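Cysteine hydrolase (Pseudomonas syringae pv. phaseolicola 1448A, PDB 3IRV) probably acts as a hydrolase of the isochorismatase family of cysteine hydrolases, with a substrate that has not been established. Local coordinates at residues A[23-31]-A[46-57]; A[171-179]-A[187-195]. All blocks are in the same frame, centred on the assembly; numbering follows the deposited sequence.

Contact 1. Residues A[23-31]-A[46-57]; sequences TAVIVVDMQ and TADIVQPIQKLL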
ATOM      1  N   THR A  23      -4.644  21.013  -8.219  1.00 14.12           N
ATOM      2  CA  THR A  23      -3.954  19.808  -8.685  1.00 14.84           C
ATOM      3  C   THR A  23      -2.442  19.940  -8.492  1.00 14.66           C
ATOM      4  O   THR A  23      -1.889  21.040  -8.623  1.00 14.04           O
ATOM      5  CB  THR A  23      -4.269  19.583 -10.182  1.00 15.11           C
ATOM      6  OG1 THR A  23      -5.689  19.500 -10.331  1.00 13.75           O
ATOM      7  CG2 THR A  23      -3.671  18.274 -10.734  1.00 14.69           C
ATOM      8  N   ALA A  24      -1.775  18.823  -8.178  1.00 12.76           N
ATOM      9  CA  ALA A  24      -0.323  18.803  -8.200  1.00 11.49           C
ATOM     10  C   ALA A  24       0.160  17.536  -8.885  1.00 13.00           C
ATOM     11  O   ALA A  24      -0.498  16.505  -8.819  1.00 15.73           O
ATOM     12  CB  ALA A  24       0.232  18.828  -6.812  1.00 12.88           C
ATOM     13  N   VAL A  25       1.351  17.623  -9.473  1.00 11.32           N
ATOM     14  CA  VAL A  25       2.035  16.440 -10.016  1.00 10.24           C
ATOM     15  C   VAL A  25       3.070  16.004  -9.012  1.00 14.22           C
ATOM     16  O   VAL A  25       3.824  16.834  -8.500  1.00 15.18           O
ATOM     17  CB  VAL A  25       2.788  16.779 -11.333  1.00 11.82           C
ATOM     18  CG1 VAL A  25       3.702  15.615 -11.793  1.00 14.74           C
ATOM     19  CG2 VAL A  25       1.771  17.180 -12.415  1.00 16.80           C
ATOM     20  N   ILE A  26       3.090  14.707  -8.726  1.00 12.49           N
ATOM     21  CA  ILE A  26       4.083  14.162  -7.812  0.50 10.90           C
ATOM     22  C   ILE A  26       5.007  13.210  -8.580  1.00 13.97           C
ATOM     23  O   ILE A  26       4.572  12.201  -9.154  1.00 14.06           O
ATOM     24  CB  ILE A  26       3.451  13.447  -6.612  0.50 13.53           C
ATOM     25  CG1 ILE A  26       2.433  14.363  -5.914  0.50 11.92           C
ATOM     26  CG2 ILE A  26       4.545  12.998  -5.630  0.50 10.83           C
ATOM     27  CD1 ILE A  26       1.695  13.679  -4.784  0.50 15.70           C
ATOM     28  N   VAL A  27       6.296  13.564  -8.614  1.00 11.87           N
ATOM     29  CA  VAL A  27       7.309  12.767  -9.326  1.00  9.86           C
ATOM     30  C   VAL A  27       8.064  11.935  -8.287  1.00 14.70           C
ATOM     31  O   VAL A  27       8.878  12.467  -7.502  1.00 13.51           O
ATOM     32  CB  VAL A  27       8.314  13.668 -10.087  1.00 11.10           C
ATOM     33  CG1 VAL A  27       9.258  12.805 -10.885  1.00 13.86           C
ATOM     34  CG2 VAL A  27       7.569  14.673 -11.028  1.00 12.31           C
ATOM     35  N   VAL A  28       7.750  10.644  -8.249  1.00 12.09           N
ATOM     36  CA  VAL A  28       8.248   9.790  -7.173  1.00 11.39           C
ATOM     37  C   VAL A  28       9.632   9.215  -7.470  1.00 13.74           C
ATOM     38  O   VAL A  28       9.782   8.392  -8.398  1.00 11.78           O
ATOM     39  CB  VAL A  28       7.264   8.636  -6.904  1.00 13.20           C
ATOM     40  CG1 VAL A  28       7.750   7.788  -5.706  1.00 11.86           C
ATOM     41  CG2 VAL A  28       5.821   9.187  -6.705  1.00 10.18           C
ATOM     42  N   ASP A  29      10.627   9.648  -6.686  1.00 13.64           N
ATOM     43  CA  ASP A  29      11.931   8.990  -6.586  1.00 10.06           C
ATOM     44  C   ASP A  29      12.641   8.801  -7.940  1.00 12.09           C
ATOM     45  O   ASP A  29      13.264   7.758  -8.188  1.00 12.35           O
ATOM     46  CB  ASP A  29      11.781   7.648  -5.853  1.00 11.81           C
ATOM     47  CG  ASP A  29      11.422   7.837  -4.381  1.00 15.27           C
ATOM     48  OD1 ASP A  29      11.367   9.009  -3.934  1.00 16.78           O
ATOM     49  OD2 ASP A  29      11.165   6.820  -3.706  1.00 19.73           O
ATOM     50  N   MET A  30      12.571   9.820  -8.794  1.00 11.15           N
ATOM     51  CA  MET A  30      13.350   9.777 -10.046  1.00 12.34           C
ATOM     52  C   MET A  30      14.811  10.194  -9.802  1.00 11.41           C
ATOM     53  O   MET A  30      15.333  11.156 -10.384  1.00 13.90           O
ATOM     54  CB  MET A  30      12.627  10.506 -11.189  1.00 11.15           C
ATOM     55  CG  MET A  30      11.337   9.767 -11.638  1.00 15.96           C
ATOM     56  SD  MET A  30      11.577   8.080 -12.300  1.00  6.77           S
ATOM     57  CE  MET A  30      12.193   8.558 -13.981  1.00 15.80           C
ATOM     58  N   GLN A  31      15.457   9.384  -8.967  1.00 13.23           N
ATOM     59  CA  GLN A  31      16.807   9.634  -8.466  1.00 12.25           C
ATOM     60  C   GLN A  31      17.793   8.757  -9.215  1.00 12.45           C
ATOM     61  O   GLN A  31      17.435   7.668  -9.733  1.00 13.80           O
ATOM     62  CB  GLN A  31      16.866   9.300  -6.971  1.00 11.73           C
ATOM     63  CG  GLN A  31      16.003  10.219  -6.096  1.00 11.26           C
ATOM     64  CD  GLN A  31      15.781   9.646  -4.734  1.00 13.74           C
ATOM     65  OE1 GLN A  31      14.781   8.950  -4.513  1.00 13.21           O
ATOM     66  NE2 GLN A  31      16.725   9.883  -3.807  1.00 11.83           N
ATOM     67  N   THR A  46      12.631   2.437 -15.865  1.00 13.68           N
ATOM     68  CA  THR A  46      12.627   3.903 -15.737  1.00 14.79           C
ATOM     69  C   THR A  46      13.004   4.599 -17.049  1.00 12.88           C
ATOM     70  O   THR A  46      12.560   5.711 -17.324  1.00 14.39           O
ATOM     71  CB  THR A  46      13.575   4.419 -14.613  1.00 15.41           C
ATOM     72  OG1 THR A  46      14.907   3.916 -14.804  1.00 14.57           O
ATOM     73  CG2 THR A  46      13.086   3.993 -13.214  1.00 12.63           C
ATOM     74  N   ALA A  47      13.830   3.931 -17.871  1.00 15.47           N
ATOM     75  CA  ALA A  47      14.271   4.552 -19.131  1.00 16.40           C
ATOM     76  C   ALA A  47      13.074   4.973 -19.982  1.00 17.01           C
ATOM     77  O   ALA A  47      13.089   6.038 -20.614  1.00 21.41           O
ATOM     78  CB  ALA A  47      15.163   3.621 -19.908  1.00 19.05           C
ATOM     79  N   ASP A  48      12.024   4.151 -19.941  1.00 16.72           N
ATOM     80  CA  ASP A  48      10.825   4.349 -20.767  1.00 18.72           C
ATOM     81  C   ASP A  48       9.836   5.393 -20.255  1.00 17.96           C
ATOM     82  O   ASP A  48       8.898   5.777 -20.976  1.00 18.20           O
ATOM     83  CB  ASP A  48      10.107   3.014 -20.960  1.00 23.50           C
ATOM     84  CG  ASP A  48      10.975   2.001 -21.681  1.00 33.24           C
ATOM     85  OD1 ASP A  48      11.720   2.406 -22.607  1.00 35.28           O
ATOM     86  OD2 ASP A  48      10.929   0.820 -21.297  1.00 44.44           O
ATOM     87  N   ILE A  49      10.036   5.858 -19.024  1.00 13.52           N
ATOM     88  CA  ILE A  49       9.124   6.882 -18.472  1.00 12.38           C
ATOM     89  C   ILE A  49       9.680   8.301 -18.385  1.00 12.56           C
ATOM     90  O   ILE A  49       8.945   9.228 -18.038  1.00 14.98           O
ATOM     91  CB  ILE A  49       8.524   6.473 -17.086  1.00 12.48           C
ATOM     92  CG1 ILE A  49       9.582   6.492 -15.980  1.00 13.32           C
ATOM     93  CG2 ILE A  49       7.908   5.089 -17.182  1.00 15.50           C
ATOM     94  CD1 ILE A  49       8.922   6.342 -14.591  1.00 13.42           C
ATOM     95  N   VAL A  50      10.962   8.481 -18.709  1.00 14.19           N
ATOM     96  CA  VAL A  50      11.539   9.822 -18.612  1.00 14.81           C
ATOM     97  C   VAL A  50      10.874  10.810 -19.580  1.00 14.66           C
ATOM     98  O   VAL A  50      10.489  11.923 -19.182  1.00 14.02           O
ATOM     99  CB  VAL A  50      13.063   9.782 -18.828  1.00 15.77           C
ATOM    100  CG1 VAL A  50      13.641  11.174 -18.897  1.00 15.38           C
ATOM    101  CG2 VAL A  50      13.741   8.967 -17.701  1.00 16.03           C
ATOM    102  N   GLN A  51      10.713  10.400 -20.837  1.00 13.84           N
ATOM    103  CA  GLN A  51      10.091  11.276 -21.846  1.00 15.35           C
ATOM    104  C   GLN A  51       8.639  11.696 -21.499  1.00 10.26           C
ATOM    105  O   GLN A  51       8.332  12.897 -21.520  1.00 14.64           O
ATOM    106  CB  GLN A  51      10.200  10.611 -23.222  1.00 19.99           C
ATOM    107  CG  GLN A  51       9.977  11.526 -24.397  1.00 31.69           C
ATOM    108  CD  GLN A  51      10.159  10.782 -25.721  1.00 41.15           C
ATOM    109  OE1 GLN A  51       9.236  10.702 -26.537  1.00 54.29           O
ATOM    110  NE2 GLN A  51      11.351  10.210 -25.923  1.00 49.58           N
ATOM    111  N   PRO A  52       7.750  10.725 -21.177  1.00 14.99           N
ATOM    112  CA  PRO A  52       6.409  11.164 -20.759  1.00 15.94           C
ATOM    113  C   PRO A  52       6.414  12.091 -19.549  1.00 13.74           C
ATOM    114  O   PRO A  52       5.637  13.044 -19.523  1.00 14.29           O
ATOM    115  CB  PRO A  52       5.671   9.866 -20.405  1.00 18.04           C
ATOM    116  CG  PRO A  52       6.617   8.764 -20.588  1.00 23.70           C
ATOM    117  CD  PRO A  52       7.853   9.252 -21.279  1.00 16.46           C
ATOM    118  N   ILE A  53       7.262  11.809 -18.559  1.00 13.70           N
ATOM    119  CA  ILE A  53       7.352  12.731 -17.415  1.00 13.16           C
ATOM    120  C   ILE A  53       7.820  14.141 -17.859  1.00 12.83           C
ATOM    121  O   ILE A  53       7.258  15.162 -17.419  1.00 14.97           O
ATOM    122  CB  ILE A  53       8.186  12.137 -16.254  1.00 13.49           C
ATOM    123  CG1 ILE A  53       7.501  10.862 -15.733  1.00 14.46           C
ATOM    124  CG2 ILE A  53       8.310  13.154 -15.116  1.00 15.08           C
ATOM    125  CD1 ILE A  53       8.265  10.169 -14.676  1.00 13.01           C
ATOM    126  N   GLN A  54       8.807  14.214 -18.761  1.00 13.10           N
ATOM    127  CA  GLN A  54       9.258  15.531 -19.249  1.00 15.64           C
ATOM    128  C   GLN A  54       8.104  16.326 -19.880  1.00 16.43           C
ATOM    129  O   GLN A  54       7.918  17.526 -19.597  1.00 16.06           O
ATOM    130  CB  GLN A  54      10.379  15.347 -20.273  1.00 14.25           C
ATOM    131  CG  GLN A  54      11.699  14.928 -19.705  1.00 15.65           C
ATOM    132  CD  GLN A  54      12.737  14.706 -20.796  1.00 19.40           C
ATOM    133  OE1 GLN A  54      12.417  14.212 -21.881  1.00 21.09           O
ATOM    134  NE2 GLN A  54      13.997  15.045 -20.496  1.00 18.99           N
ATOM    135  N   LYS A  55       7.314  15.654 -20.715  1.00 13.72           N
ATOM    136  CA  LYS A  55       6.139  16.281 -21.331  1.00 18.02           C
ATOM    137  C   LYS A  55       5.129  16.729 -20.275  1.00 18.68           C
ATOM    138  O   LYS A  55       4.587  17.833 -20.348  1.00 17.67           O
ATOM    139  CB  LYS A  55       5.479  15.323 -22.324  1.00 18.02           C
ATOM    140  CG  LYS A  55       6.337  14.981 -23.530  1.00 26.09           C
ATOM    141  CD  LYS A  55       5.545  14.073 -24.457  1.00 38.70           C
ATOM    142  CE  LYS A  55       6.166  13.983 -25.844  1.00 52.34           C
ATOM    143  NZ  LYS A  55       7.308  13.034 -25.856  1.00 54.66           N
ATOM    144  N   LEU A  56       4.896  15.863 -19.293  1.00 15.16           N
ATOM    145  CA  LEU A  56       3.981  16.154 -18.201  1.00 13.34           C
ATOM    146  C   LEU A  56       4.404  17.398 -17.444  1.00 14.91           C
ATOM    147  O   LEU A  56       3.564  18.283 -17.182  1.00 15.31           O
ATOM    148  CB  LEU A  56       3.897  14.970 -17.230  1.00 10.88           C
ATOM    149  CG  LEU A  56       3.047  15.217 -15.981  1.00 14.93           C
ATOM    150  CD1 LEU A  56       1.567  15.477 -16.337  1.00 17.51           C
ATOM    151  CD2 LEU A  56       3.206  14.016 -15.050  1.00 14.44           C
ATOM    152  N   LEU A  57       5.697  17.481 -17.093  1.00 13.44           N
ATOM    153  CA  LEU A  57       6.174  18.608 -16.283  1.00 12.44           C
ATOM    154  C   LEU A  57       6.113  19.925 -17.072  1.00 15.07           C
ATOM    155  O   LEU A  57       5.713  20.950 -16.536  1.00 17.60           O
ATOM    156  CB  LEU A  57       7.578  18.354 -15.699  1.00 14.35           C
ATOM    157  CG  LEU A  57       7.665  17.075 -14.842  1.00 15.91           C
ATOM    158  CD1 LEU A  57       9.018  16.954 -14.144  1.00 19.80           C
ATOM    159  CD2 LEU A  57       6.524  17.001 -13.816  1.00 22.44           C
TER
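The carbonyl oxygen of Thr46, beside which the Met30 methyl comes to rest, is approached by two amides: Ile49 N bonds to Thr46 O at 3.0 Å, and Val50 N reaches the same oxygen in a weak bond of 3.5 Å. These bonds lead into the helix of a beta-alpha-beta crossover: strands 23-28 and 66-72 are parallel neighbours in the sheet, and helix 50-62 lies in the connection between them. As expected of such a unit, the short axes of strand 23-28 and helix 50-57 run nearly antiparallel, at 153°, and approach to 10.5 Å. No hydrogen bond joins the two segments, and their side-chain packing is apolar.

Strand alternation selects the residues involved. Val25 and Val27 face the helix, whereas Ile26 faces the other side of the sheet and packs on Leu70 and Ile142. The chain then leaves the strand at Asp29 and makes an inverse gamma turn centred on Met30, whose side chain points to the helix side. Bends at chi2 and chi3 fold its thioether over the start of the helix, so that Met30 CE lies 3.9 Å from Ile49 CG1 with the two chains slanting across each other. The same methyl, Met30 CE, meets Val50 CG2 at 4.0 Å and also borders Ile53 CD1. Next to this turn, Asp29 forms a salt bridge with Lys119, consistent with the Asp-Lys pairing of the Asp-Lys-Cys triad known in this family.

At the other end, Val25 CG1 stands anti to the backbone N (chi1 171°), which places it 3.7 Å from both Leu56 CD2 and Leu57 CD2; it meets Leu56 tip to tip. Leu56 also packs on Val213 of helix 210-220. Leu57 CD2 is shared between the two valines, touching Val27 CG2 at 3.8 Å.

Contact 2. Residues A[171-179]-A[187-195]; sequences SDANAAMDY and VSAADVQRI. With GOL (glycerol), chain B.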
ATOM      1  N   SER A 171      -0.524   5.323 -16.281  1.00 12.92           N
ATOM      2  CA  SER A 171      -0.148   3.985 -16.718  1.00 11.51           C
ATOM      3  C   SER A 171       1.186   3.902 -17.458  1.00 13.96           C
ATOM      4  O   SER A 171       1.903   2.900 -17.322  1.00 15.29           O
ATOM      5  CB  SER A 171      -1.259   3.372 -17.573  1.00 14.12           C
ATOM      6  OG  SER A 171      -1.475   4.181 -18.700  1.00 13.93           O
ATOM      7  N   ASP A 172       1.545   4.956 -18.189  1.00 11.61           N
ATOM      8  CA  ASP A 172       2.770   4.917 -18.990  1.00 14.85           C
ATOM      9  C   ASP A 172       3.908   5.744 -18.365  1.00 13.76           C
ATOM     10  O   ASP A 172       4.934   6.015 -19.017  1.00 14.79           O
ATOM     11  CB  ASP A 172       2.467   5.364 -20.428  1.00 16.57           C
ATOM     12  CG  ASP A 172       2.003   6.812 -20.518  1.00 24.79           C
ATOM     13  OD1 ASP A 172       1.426   7.361 -19.545  1.00 16.75           O
ATOM     14  OD2 ASP A 172       2.216   7.427 -21.589  1.00 28.71           O
ATOM     15  N   ALA A 173       3.737   6.142 -17.099  1.00 13.16           N
ATOM     16  CA  ALA A 173       4.753   6.964 -16.446  1.00 12.51           C
ATOM     17  C   ALA A 173       5.063   6.512 -15.023  1.00 13.91           C
ATOM     18  O   ALA A 173       5.546   7.300 -14.208  1.00 11.94           O
ATOM     19  CB  ALA A 173       4.399   8.445 -16.505  1.00 15.63           C
ATOM     20  N   ASN A 174       4.830   5.233 -14.743  1.00 12.19           N
ATOM     21  CA  ASN A 174       5.237   4.599 -13.488  1.00 10.64           C
ATOM     22  C   ASN A 174       5.987   3.346 -13.879  1.00 14.24           C
ATOM     23  O   ASN A 174       5.484   2.550 -14.675  1.00 14.51           O
ATOM     24  CB  ASN A 174       4.012   4.237 -12.624  1.00 13.36           C
ATOM     25  CG  ASN A 174       3.434   5.459 -11.888  1.00 13.22           C
ATOM     26  OD1 ASN A 174       3.934   5.845 -10.828  1.00 16.10           O
ATOM     27  ND2 ASN A 174       2.412   6.092 -12.479  1.00 12.51           N
ATOM     28  N   ALA A 175       7.171   3.174 -13.310  1.00 11.07           N
ATOM     29  CA  ALA A 175       8.076   2.073 -13.694  1.00 11.54           C
ATOM     30  C   ALA A 175       8.190   1.015 -12.603  1.00 13.90           C
ATOM     31  O   ALA A 175       8.505   1.351 -11.468  1.00 13.26           O
ATOM     32  CB  ALA A 175       9.472   2.639 -13.975  1.00 14.15           C
ATOM     33  N   ALA A 176       7.961  -0.253 -12.965  1.00 14.19           N
ATOM     34  CA  ALA A 176       8.069  -1.354 -12.019  1.00 12.79           C
ATOM     35  C   ALA A 176       9.362  -2.150 -12.226  1.00 16.10           C
ATOM     36  O   ALA A 176      10.030  -2.025 -13.264  1.00 14.26           O
ATOM     37  CB  ALA A 176       6.857  -2.282 -12.143  1.00 11.86           C
ATOM     38  N   MET A 177       9.700  -2.965 -11.231  1.00 13.97           N
ATOM     39  CA  MET A 177      10.917  -3.758 -11.312  0.50 17.04           C
ATOM     40  C   MET A 177      10.589  -5.238 -11.182  1.00 14.71           C
ATOM     41  O   MET A 177       9.544  -5.618 -10.652  1.00 16.33           O
ATOM     42  CB  MET A 177      11.930  -3.315 -10.246  0.50 17.52           C
ATOM     43  CG  MET A 177      11.612  -3.767  -8.823  0.50 16.74           C
ATOM     44  SD  MET A 177      12.867  -3.245  -7.629  0.50 18.31           S
ATOM     45  CE  MET A 177      14.410  -3.658  -8.467  0.50  9.63           C
ATOM     46  N   ASP A 178      11.467  -6.071 -11.739  1.00 16.40           N
ATOM     47  CA  ASP A 178      11.359  -7.539 -11.608  1.00 17.53           C
ATOM     48  C   ASP A 178      11.707  -7.899 -10.173  1.00 17.67           C
ATOM     49  O   ASP A 178      12.482  -7.197  -9.552  1.00 19.60           O
ATOM     50  CB  ASP A 178      12.412  -8.224 -12.492  1.00 19.57           C
ATOM     51  CG  ASP A 178      12.255  -7.901 -13.975  1.00 26.98           C
ATOM     52  OD1 ASP A 178      11.191  -8.173 -14.556  1.00 22.69           O
ATOM     53  OD2 ASP A 178      13.224  -7.386 -14.576  1.00 41.39           O
ATOM     54  N   TYR A 179      11.184  -9.014  -9.674  1.00 14.75           N
ATOM     55  CA  TYR A 179      11.557  -9.537  -8.357  1.00 13.36           C
ATOM     56  C   TYR A 179      12.127 -10.934  -8.537  1.00 18.59           C
ATOM     57  O   TYR A 179      11.709 -11.635  -9.454  1.00 18.34           O
ATOM     58  CB  TYR A 179      10.321  -9.688  -7.461  1.00 14.44           C
ATOM     59  CG  TYR A 179       9.816  -8.381  -6.885  1.00 12.01           C
ATOM     60  CD1 TYR A 179      10.562  -7.680  -5.945  1.00 17.47           C
ATOM     61  CD2 TYR A 179       8.590  -7.845  -7.307  1.00 15.32           C
ATOM     62  CE1 TYR A 179      10.104  -6.471  -5.422  1.00 17.06           C
ATOM     63  CE2 TYR A 179       8.104  -6.633  -6.775  1.00 14.34           C
ATOM     64  CZ  TYR A 179       8.874  -5.964  -5.830  1.00 19.18           C
ATOM     65  OH  TYR A 179       8.410  -4.773  -5.325  1.00 17.00           O
ATOM     66  N   VAL A 187       8.607 -13.237 -10.677  1.00 19.75           N
ATOM     67  CA  VAL A 187       7.692 -12.105 -10.835  1.00 16.28           C
ATOM     68  C   VAL A 187       8.335 -11.054 -11.751  1.00 19.23           C
ATOM     69  O   VAL A 187       9.363 -10.448 -11.403  1.00 20.14           O
ATOM     70  CB  VAL A 187       7.358 -11.491  -9.430  1.00 17.36           C
ATOM     71  CG1 VAL A 187       6.552 -10.261  -9.563  1.00 20.94           C
ATOM     72  CG2 VAL A 187       6.627 -12.511  -8.545  1.00 19.07           C
ATOM     73  N   SER A 188       7.747 -10.838 -12.929  1.00 14.68           N
ATOM     74  CA  SER A 188       8.323  -9.872 -13.855  1.00 14.71           C
ATOM     75  C   SER A 188       7.811  -8.464 -13.575  1.00 14.78           C
ATOM     76  O   SER A 188       6.708  -8.299 -13.031  1.00 16.00           O
ATOM     77  CB  SER A 188       7.943 -10.224 -15.287  1.00 17.28           C
ATOM     78  OG  SER A 188       6.533 -10.215 -15.415  1.00 16.99           O
ATOM     79  N   ALA A 189       8.553  -7.461 -14.033  1.00 15.36           N
ATOM     80  CA  ALA A 189       8.049  -6.080 -13.980  1.00 14.47           C
ATOM     81  C   ALA A 189       6.709  -5.928 -14.668  1.00 15.27           C
ATOM     82  O   ALA A 189       5.822  -5.234 -14.156  1.00 16.28           O
ATOM     83  CB  ALA A 189       9.061  -5.081 -14.554  1.00 16.55           C
ATOM     84  N   ALA A 190       6.527  -6.612 -15.804  1.00 15.91           N
ATOM     85  CA  ALA A 190       5.240  -6.528 -16.528  1.00 13.99           C
ATOM     86  C   ALA A 190       4.078  -7.047 -15.680  1.00 13.94           C
ATOM     87  O   ALA A 190       2.993  -6.465 -15.674  1.00 17.54           O
ATOM     88  CB  ALA A 190       5.314  -7.299 -17.837  1.00 17.38           C
ATOM     89  N   ASP A 191       4.308  -8.124 -14.942  1.00 14.22           N
ATOM     90  CA  ASP A 191       3.256  -8.666 -14.089  1.00 13.63           C
ATOM     91  C   ASP A 191       2.964  -7.736 -12.906  1.00 13.40           C
ATOM     92  O   ASP A 191       1.800  -7.495 -12.573  1.00 15.19           O
ATOM     93  CB  ASP A 191       3.624 -10.054 -13.637  1.00 17.32           C
ATOM     94  CG  ASP A 191       3.335 -11.101 -14.721  1.00 21.58           C
ATOM     95  OD1 ASP A 191       2.688 -10.765 -15.736  1.00 32.41           O
ATOM     96  OD2 ASP A 191       3.732 -12.245 -14.545  1.00 28.57           O
ATOM     97  N   VAL A 192       4.026  -7.214 -12.291  1.00 13.05           N
ATOM     98  CA  VAL A 192       3.874  -6.215 -11.225  1.00 14.24           C
ATOM     99  C   VAL A 192       3.027  -5.057 -11.718  1.00 13.30           C
ATOM    100  O   VAL A 192       2.072  -4.665 -11.045  1.00 15.82           O
ATOM    101  CB  VAL A 192       5.241  -5.702 -10.734  1.00 13.23           C
ATOM    102  CG1 VAL A 192       5.059  -4.553  -9.743  1.00 14.71           C
ATOM    103  CG2 VAL A 192       5.998  -6.826 -10.025  1.00 13.41           C
ATOM    104  N   GLN A 193       3.393  -4.521 -12.877  1.00 11.85           N
ATOM    105  CA  GLN A 193       2.704  -3.374 -13.459  1.00 13.37           C
ATOM    106  C   GLN A 193       1.218  -3.648 -13.737  1.00 12.90           C
ATOM    107  O   GLN A 193       0.369  -2.824 -13.369  1.00 13.63           O
ATOM    108  CB  GLN A 193       3.422  -2.930 -14.734  1.00 14.88           C
ATOM    109  CG  GLN A 193       2.912  -1.578 -15.296  1.00 13.13           C
ATOM    110  CD  GLN A 193       3.549  -0.365 -14.629  1.00 14.73           C
ATOM    111  OE1 GLN A 193       4.302  -0.499 -13.674  1.00 15.10           O
ATOM    112  NE2 GLN A 193       3.195   0.844 -15.119  1.00 14.94           N
ATOM    113  N   ARG A 194       0.926  -4.794 -14.373  1.00 12.63           N
ATOM    114  CA  ARG A 194      -0.437  -5.232 -14.682  0.50 14.94           C
ATOM    115  C   ARG A 194      -1.275  -5.289 -13.404  1.00 14.49           C
ATOM    116  O   ARG A 194      -2.385  -4.747 -13.335  1.00 15.68           O
ATOM    117  CB  ARG A 194      -0.378  -6.627 -15.336  0.50 13.11           C
ATOM    118  CG  ARG A 194      -1.714  -7.309 -15.560  0.50 19.80           C
ATOM    119  CD  ARG A 194      -1.556  -8.496 -16.512  0.50 15.34           C
ATOM    120  NE  ARG A 194      -0.664  -9.529 -15.996  0.50  5.18           N
ATOM    121  CZ  ARG A 194      -1.058 -10.596 -15.297  0.50 11.31           C
ATOM    122  NH1 ARG A 194      -2.353 -10.809 -15.026  0.50  9.27           N
ATOM    123  NH2 ARG A 194      -0.152 -11.478 -14.889  0.50 13.58           N
ATOM    124  N   ILE A 195      -0.742  -5.951 -12.385  1.00 14.49           N
ATOM    125  CA  ILE A 195      -1.481  -6.108 -11.135  1.00 11.33           C
ATOM    126  C   ILE A 195      -1.649  -4.770 -10.412  1.00 14.20           C
ATOM    127  O   ILE A 195      -2.734  -4.476  -9.922  1.00 14.39           O
ATOM    128  CB  ILE A 195      -0.825  -7.176 -10.206  1.00 13.21           C
ATOM    129  CG1 ILE A 195      -1.293  -8.592 -10.578  1.00 20.39           C
ATOM    130  CG2 ILE A 195      -1.348  -7.027  -8.766  1.00 16.98           C
ATOM    131  CD1 ILE A 195      -1.023  -9.060 -11.950  1.00 22.08           C
TER
HETATM  132  C1  GOL B   1       1.490   0.120 -20.379  1.00 31.09           C
HETATM  133  O1  GOL B   1       1.744   1.503 -20.541  1.00 30.04           O
HETATM  134  C2  GOL B   1       1.155  -0.196 -18.926  1.00 27.01           C
HETATM  135  O2  GOL B   1       2.182   0.263 -18.060  1.00 21.27           O
HETATM  136  C3  GOL B   1       0.958  -1.695 -18.748  1.00 23.73           C
HETATM  137  O3  GOL B   1       2.196  -2.387 -18.810  1.00 24.99           O
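Gln193 NE2 donates to Asn174 O at 2.9 Å, from a position tilted 31° out of the carbonyl plane, and weakly to Ser171 O at 3.3 Å. A glycerol, probably from the crystallisation liquor, joins this corner: its O2 donates to Ser171 O (2.8 Å) and receives Gln193 NE2 (3.2 Å). The bend at chi2 (83°) turns the Gln193 amide toward the segment 171-179, and Thr149 OG1 holds its OE1.

Farther along, Ala176 CB packs on Val192 CG1 while Ala189 CB faces the Ala176 carbonyl. Ala189 N donates to Asp178 OD1 at 2.8 Å, coming from above the carboxylate plane (37°); Lys44 holds the other oxygen, OD2. Tyr179 N bonds to Val187 O at 2.9 Å in a single antiparallel bridge, and the edge of the Tyr179 ring receives Val187 CG1, 3.9 Å from CD2. The Tyr179 hydroxyl bonds to Glu203 of the second subunit, whose Tyr202 meets the ring edge-to-face. Within the helix segment, Ser188 OG accepts Asp191 N at 3.1 Å. This last bond makes a serine N-cap, to which Asp178 of the facing loop adds its bond to the first helical amide, at the start of helix 189-204 beside the dimer interface.

Overall arrangement
Both contacts join elements of one alpha/beta fold to the same parallel sheet, with centres 16 Å apart. Contact 1 is the more central, its centre 8 Å from that of the chain against 13 Å for contact 2, and nearly all its touching residues are buried. That place matches its purely apolar cross-segment packing. Contact 2 is only partly buried and borders the second subunit; backbone and side-chain hydrogen bonds supplement its packing, and glycerol occupies one end. No other chain touches contact 1. The two meet where residues from Thr46 to Pro52 pack against segment 171-179: Ile49 CD1 lies 3.5 Å from Ala173 O, and Pro52 CG approaches Asp172 O at 3.6 Å.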